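Local atomic coordinates of ferredoxin-thioredoxin reductase subunit A2, chloroplastic (Arabidopsis thaliana, PDB entry 7C2B), a protein that probably serves as the variable subunit of ferredoxin-thioredoxin reductase, the enzyme that uses electrons from reduced ferredoxin to reduce thioredoxins. Residues V55-V69 / N79-E91. Sequence-based numbering, arbitrary orientation.
Sequences VELMGMEGFIKDYVV and NLPFKVQFVKEIE. With NO3 (nitrate ion), chain E; NO3 (nitrate ion), chain K.
Tyr67, its CG anti to the backbone N (chi1 178°), and Phe82, its CG anti to the carbonyl carbon (chi1 -68°), turn their rings into an edge-to-face pair on one face of the neighbouring antiparallel strands 61-67 and 82-90 of the SH3-like barrel of the variable chain. The evidence for the stack is that Tyr67 CD1 sits over the centre of the Phe82 ring, 3.6 Å from Phe82 CE1, with the planes 52° apart. Ile64 CD1 packs 3.8 Å from Phe82 CD1, Ala30 of helix 25-31 touches both rings, and Asp27 takes a hydrogen bond with Tyr67 OH. Replacing Phe82 by alanine is likely to leave the Tyr67 edge facing a gap and Ile64 CD1 without its aromatic neighbour. Pro81 extends this cluster, its CB 3.5 Å from Tyr67 CE1 and also against Val69 CG1. On the other face, Gln85 lies alongside Phe63, pointing the same way, and its CB makes a CH-pi contact over the ring face, 4.1 Å from the Phe63 centroid and offset toward the rim. Farther along, the Phe86 ring edge meets Met60 O, and Gly62 CA comes within 3.1 Å of Gln85 O in a CA-H...O contact. Between the Ile64-Val84 and Asp66-Lys83 pairs the register slips by one residue, a classic beta bulge: Lys83 O accepts from Lys65 N at 2.6 Å and from Asp66 N at 3.1 Å, the latter on a carbonyl lone pair.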
# COMPACT_ATOMS: atom_id res chain seq x y z
N VAL B 55 -12.84 12.39 14.22
CA VAL B 55 -13.61 13.44 13.56
C VAL B 55 -14.22 12.86 12.30
O VAL B 55 -13.52 12.24 11.50
CB VAL B 55 -12.74 14.67 13.22
CG1 VAL B 55 -13.56 15.71 12.48
CG2 VAL B 55 -12.14 15.26 14.48
N GLU B 56 -15.53 13.05 12.14
CA GLU B 56 -16.22 12.68 10.91
C GLU B 56 -16.19 13.88 9.97
O GLU B 56 -16.69 14.96 10.32
CB GLU B 56 -17.66 12.24 11.18
CG GLU B 56 -18.51 12.09 9.90
CD GLU B 56 -17.99 11.02 8.94
OE1 GLU B 56 -17.96 9.83 9.33
OE2 GLU B 56 -17.62 11.37 7.80
N LEU B 57 -15.61 13.70 8.78
CA LEU B 57 -15.40 14.85 7.90
C LEU B 57 -16.56 15.09 6.94
O LEU B 57 -16.61 16.17 6.34
CB LEU B 57 -14.12 14.67 7.09
CG LEU B 57 -12.84 14.78 7.92
CD1 LEU B 57 -11.63 14.77 7.01
CD2 LEU B 57 -12.87 16.05 8.77
N MET B 58 -17.46 14.13 6.76
CA MET B 58 -18.48 14.30 5.72
C MET B 58 -19.30 15.55 5.97
O MET B 58 -19.78 15.78 7.09
CB MET B 58 -19.39 13.08 5.66
CG MET B 58 -20.46 13.26 4.57
SD MET B 58 -21.21 11.70 4.18
CE MET B 58 -22.23 12.19 2.78
N GLY B 59 -19.42 16.38 4.95
CA GLY B 59 -20.16 17.62 5.07
C GLY B 59 -19.35 18.80 5.55
O GLY B 59 -19.83 19.94 5.46
N MET B 60 -18.14 18.59 6.06
CA MET B 60 -17.31 19.70 6.49
C MET B 60 -16.74 20.44 5.28
O MET B 60 -16.47 19.84 4.24
CB MET B 60 -16.18 19.21 7.40
CG MET B 60 -16.72 18.70 8.72
SD MET B 60 -15.45 18.33 9.93
CE MET B 60 -14.54 19.88 9.95
N GLU B 61 -16.56 21.74 5.44
CA GLU B 61 -16.06 22.60 4.38
C GLU B 61 -14.69 23.15 4.76
O GLU B 61 -14.45 23.52 5.92
CB GLU B 61 -17.04 23.73 4.10
CG GLU B 61 -18.41 23.21 3.64
CD GLU B 61 -19.42 24.31 3.45
OE1 GLU B 61 -19.09 25.48 3.77
OE2 GLU B 61 -20.55 24.02 2.97
N GLY B 62 -13.79 23.17 3.79
CA GLY B 62 -12.47 23.72 4.00
C GLY B 62 -11.92 24.26 2.70
O GLY B 62 -12.69 24.54 1.77
N PHE B 63 -10.61 24.41 2.58
CA PHE B 63 -10.05 24.85 1.31
C PHE B 63 -8.79 24.08 1.01
O PHE B 63 -8.09 23.62 1.92
CB PHE B 63 -9.79 26.38 1.29
CG PHE B 63 -8.64 26.84 2.14
CD1 PHE B 63 -8.84 27.23 3.46
CD2 PHE B 63 -7.36 26.94 1.60
CE1 PHE B 63 -7.79 27.69 4.23
CE2 PHE B 63 -6.30 27.38 2.37
CZ PHE B 63 -6.51 27.76 3.70
N ILE B 64 -8.50 23.94 -0.28
CA ILE B 64 -7.34 23.17 -0.70
C ILE B 64 -6.09 23.98 -0.38
O ILE B 64 -5.86 25.06 -0.94
CB ILE B 64 -7.41 22.81 -2.18
CG1 ILE B 64 -8.56 21.81 -2.41
CG2 ILE B 64 -6.07 22.25 -2.66
CD1 ILE B 64 -8.95 21.66 -3.86
N LYS B 65 -5.28 23.46 0.54
CA LYS B 65 -4.04 24.10 0.94
C LYS B 65 -2.92 23.81 -0.06
O LYS B 65 -2.12 24.70 -0.38
CB LYS B 65 -3.64 23.62 2.33
CG LYS B 65 -2.45 24.35 2.96
CD LYS B 65 -2.91 25.69 3.54
CE LYS B 65 -1.75 26.41 4.23
NZ LYS B 65 -2.18 27.70 4.82
N ASP B 66 -2.86 22.58 -0.54
CA ASP B 66 -1.80 22.20 -1.46
C ASP B 66 -2.27 21.01 -2.28
O ASP B 66 -3.19 20.28 -1.89
CB ASP B 66 -0.50 21.84 -0.73
CG ASP B 66 0.74 22.21 -1.53
OD1 ASP B 66 0.61 22.49 -2.74
OD2 ASP B 66 1.85 22.22 -0.96
N TYR B 67 -1.63 20.86 -3.43
CA TYR B 67 -1.72 19.65 -4.24
C TYR B 67 -0.29 19.23 -4.52
O TYR B 67 0.45 19.96 -5.18
CB TYR B 67 -2.47 19.90 -5.53
CG TYR B 67 -2.56 18.71 -6.44
CD1 TYR B 67 -3.51 17.72 -6.22
CD2 TYR B 67 -1.71 18.58 -7.54
CE1 TYR B 67 -3.62 16.62 -7.07
CE2 TYR B 67 -1.80 17.49 -8.39
CZ TYR B 67 -2.76 16.51 -8.16
OH TYR B 67 -2.85 15.43 -9.01
N VAL B 68 0.12 18.09 -4.00
CA VAL B 68 1.52 17.71 -4.11
C VAL B 68 1.60 16.35 -4.78
O VAL B 68 1.23 15.33 -4.19
CB VAL B 68 2.23 17.72 -2.75
CG1 VAL B 68 3.69 17.35 -2.92
CG2 VAL B 68 2.13 19.10 -2.11
N VAL B 69 2.06 16.34 -6.03
CA VAL B 69 2.43 15.12 -6.72
C VAL B 69 3.85 15.19 -7.24
O VAL B 69 4.31 14.24 -7.88
CB VAL B 69 1.45 14.78 -7.86
CG1 VAL B 69 0.05 14.57 -7.30
CG2 VAL B 69 1.45 15.88 -8.91
N ASN B 79 -1.23 9.01 -2.77
CA ASN B 79 -2.55 8.72 -3.32
C ASN B 79 -3.68 9.53 -2.69
O ASN B 79 -4.84 9.35 -3.07
CB ASN B 79 -2.86 7.21 -3.24
CG ASN B 79 -2.99 6.70 -1.81
OD1 ASN B 79 -2.85 7.43 -0.83
ND2 ASN B 79 -3.28 5.40 -1.69
N LEU B 80 -3.37 10.42 -1.76
CA LEU B 80 -4.32 11.42 -1.26
C LEU B 80 -3.68 12.79 -1.49
O LEU B 80 -3.19 13.44 -0.55
CB LEU B 80 -4.65 11.20 0.22
CG LEU B 80 -5.22 9.82 0.58
CD1 LEU B 80 -5.26 9.59 2.10
CD2 LEU B 80 -6.62 9.60 -0.04
N PRO B 81 -3.64 13.27 -2.74
CA PRO B 81 -2.75 14.40 -3.06
C PRO B 81 -3.24 15.78 -2.65
O PRO B 81 -2.41 16.70 -2.62
CB PRO B 81 -2.62 14.32 -4.59
CG PRO B 81 -3.83 13.67 -5.03
CD PRO B 81 -4.22 12.67 -3.95
N PHE B 82 -4.52 15.96 -2.33
CA PHE B 82 -5.05 17.26 -1.94
C PHE B 82 -4.93 17.44 -0.43
O PHE B 82 -5.59 16.75 0.34
CB PHE B 82 -6.51 17.40 -2.35
CG PHE B 82 -6.73 17.47 -3.84
CD1 PHE B 82 -6.70 18.68 -4.51
CD2 PHE B 82 -7.00 16.31 -4.57
CE1 PHE B 82 -6.91 18.75 -5.88
CE2 PHE B 82 -7.22 16.37 -5.95
CZ PHE B 82 -7.17 17.60 -6.61
N LYS B 83 -4.10 18.40 -0.01
CA LYS B 83 -4.02 18.74 1.40
C LYS B 83 -5.04 19.83 1.67
O LYS B 83 -4.96 20.91 1.08
CB LYS B 83 -2.61 19.19 1.78
CG LYS B 83 -2.36 19.33 3.28
CD LYS B 83 -0.96 19.88 3.54
CE LYS B 83 -0.83 20.54 4.89
NZ LYS B 83 0.60 20.89 5.16
N VAL B 84 -6.03 19.55 2.51
CA VAL B 84 -7.17 20.43 2.72
C VAL B 84 -7.15 20.95 4.15
O VAL B 84 -6.98 20.18 5.10
CB VAL B 84 -8.50 19.71 2.42
CG1 VAL B 84 -9.67 20.67 2.59
CG2 VAL B 84 -8.47 19.14 1.02
N GLN B 85 -7.32 22.27 4.30
CA GLN B 85 -7.36 22.89 5.61
C GLN B 85 -8.80 23.00 6.09
O GLN B 85 -9.67 23.50 5.37
CB GLN B 85 -6.72 24.28 5.58
CG GLN B 85 -6.80 25.04 6.91
CD GLN B 85 -5.98 26.32 6.88
OE1 GLN B 85 -4.86 26.33 6.39
NE2 GLN B 85 -6.54 27.41 7.39
N PHE B 86 -9.04 22.51 7.31
CA PHE B 86 -10.34 22.58 7.96
C PHE B 86 -10.19 23.33 9.27
O PHE B 86 -9.12 23.35 9.87
CB PHE B 86 -10.91 21.18 8.27
CG PHE B 86 -11.21 20.36 7.05
CD1 PHE B 86 -12.43 20.48 6.39
CD2 PHE B 86 -10.28 19.44 6.57
CE1 PHE B 86 -12.71 19.72 5.27
CE2 PHE B 86 -10.56 18.68 5.45
CZ PHE B 86 -11.78 18.81 4.80
N VAL B 87 -11.27 23.97 9.71
CA VAL B 87 -11.40 24.47 11.07
C VAL B 87 -12.69 23.90 11.63
O VAL B 87 -13.74 24.00 10.99
CB VAL B 87 -11.42 26.01 11.13
CG1 VAL B 87 -11.32 26.47 12.58
CG2 VAL B 87 -10.28 26.60 10.31
N LYS B 88 -12.61 23.28 12.80
CA LYS B 88 -13.78 22.68 13.44
C LYS B 88 -13.98 23.26 14.83
O LYS B 88 -13.04 23.30 15.63
CB LYS B 88 -13.65 21.15 13.54
CG LYS B 88 -14.94 20.47 13.99
CD LYS B 88 -14.66 19.09 14.56
CE LYS B 88 -15.82 18.63 15.43
NZ LYS B 88 -17.05 18.44 14.62
N GLU B 89 -15.19 23.73 15.09
CA GLU B 89 -15.54 24.26 16.40
C GLU B 89 -15.67 23.12 17.40
O GLU B 89 -16.41 22.16 17.16
CB GLU B 89 -16.85 25.05 16.31
CG GLU B 89 -16.66 26.54 16.10
CD GLU B 89 -15.95 27.19 17.26
OE1 GLU B 89 -14.92 27.87 17.02
OE2 GLU B 89 -16.40 27.01 18.42
N ILE B 90 -14.97 23.23 18.51
CA ILE B 90 -15.01 22.21 19.56
C ILE B 90 -15.48 22.87 20.85
O ILE B 90 -14.85 23.81 21.34
CB ILE B 90 -13.65 21.53 19.75
CG1 ILE B 90 -13.25 20.83 18.46
CG2 ILE B 90 -13.70 20.54 20.90
CD1 ILE B 90 -11.95 20.17 18.55
N GLU B 91 -16.60 22.37 21.38
CA GLU B 91 -17.18 22.92 22.60
C GLU B 91 -16.17 22.88 23.73
O GLU B 91 -15.56 21.83 24.00
CB GLU B 91 -18.43 22.14 22.97
CG GLU B 91 -19.58 22.30 21.99
CD GLU B 91 -20.68 23.19 22.52
OE1 GLU B 91 -20.44 24.41 22.65
OE2 GLU B 91 -21.78 22.68 22.81
N NO3 E . -2.73 3.82 -5.30
O1 NO3 E . -3.17 3.62 -4.13
O2 NO3 E . -2.00 4.83 -5.56
O3 NO3 E . -3.03 3.00 -6.22
N NO3 K . -5.92 5.62 0.78
O1 NO3 K . -6.51 5.64 1.90
O2 NO3 K . -4.65 5.73 0.77
O3 NO3 K . -6.60 5.50 -0.31
O HOH W 1 -17.31 16.64 12.51
O HOH W 2 -13.26 24.52 7.82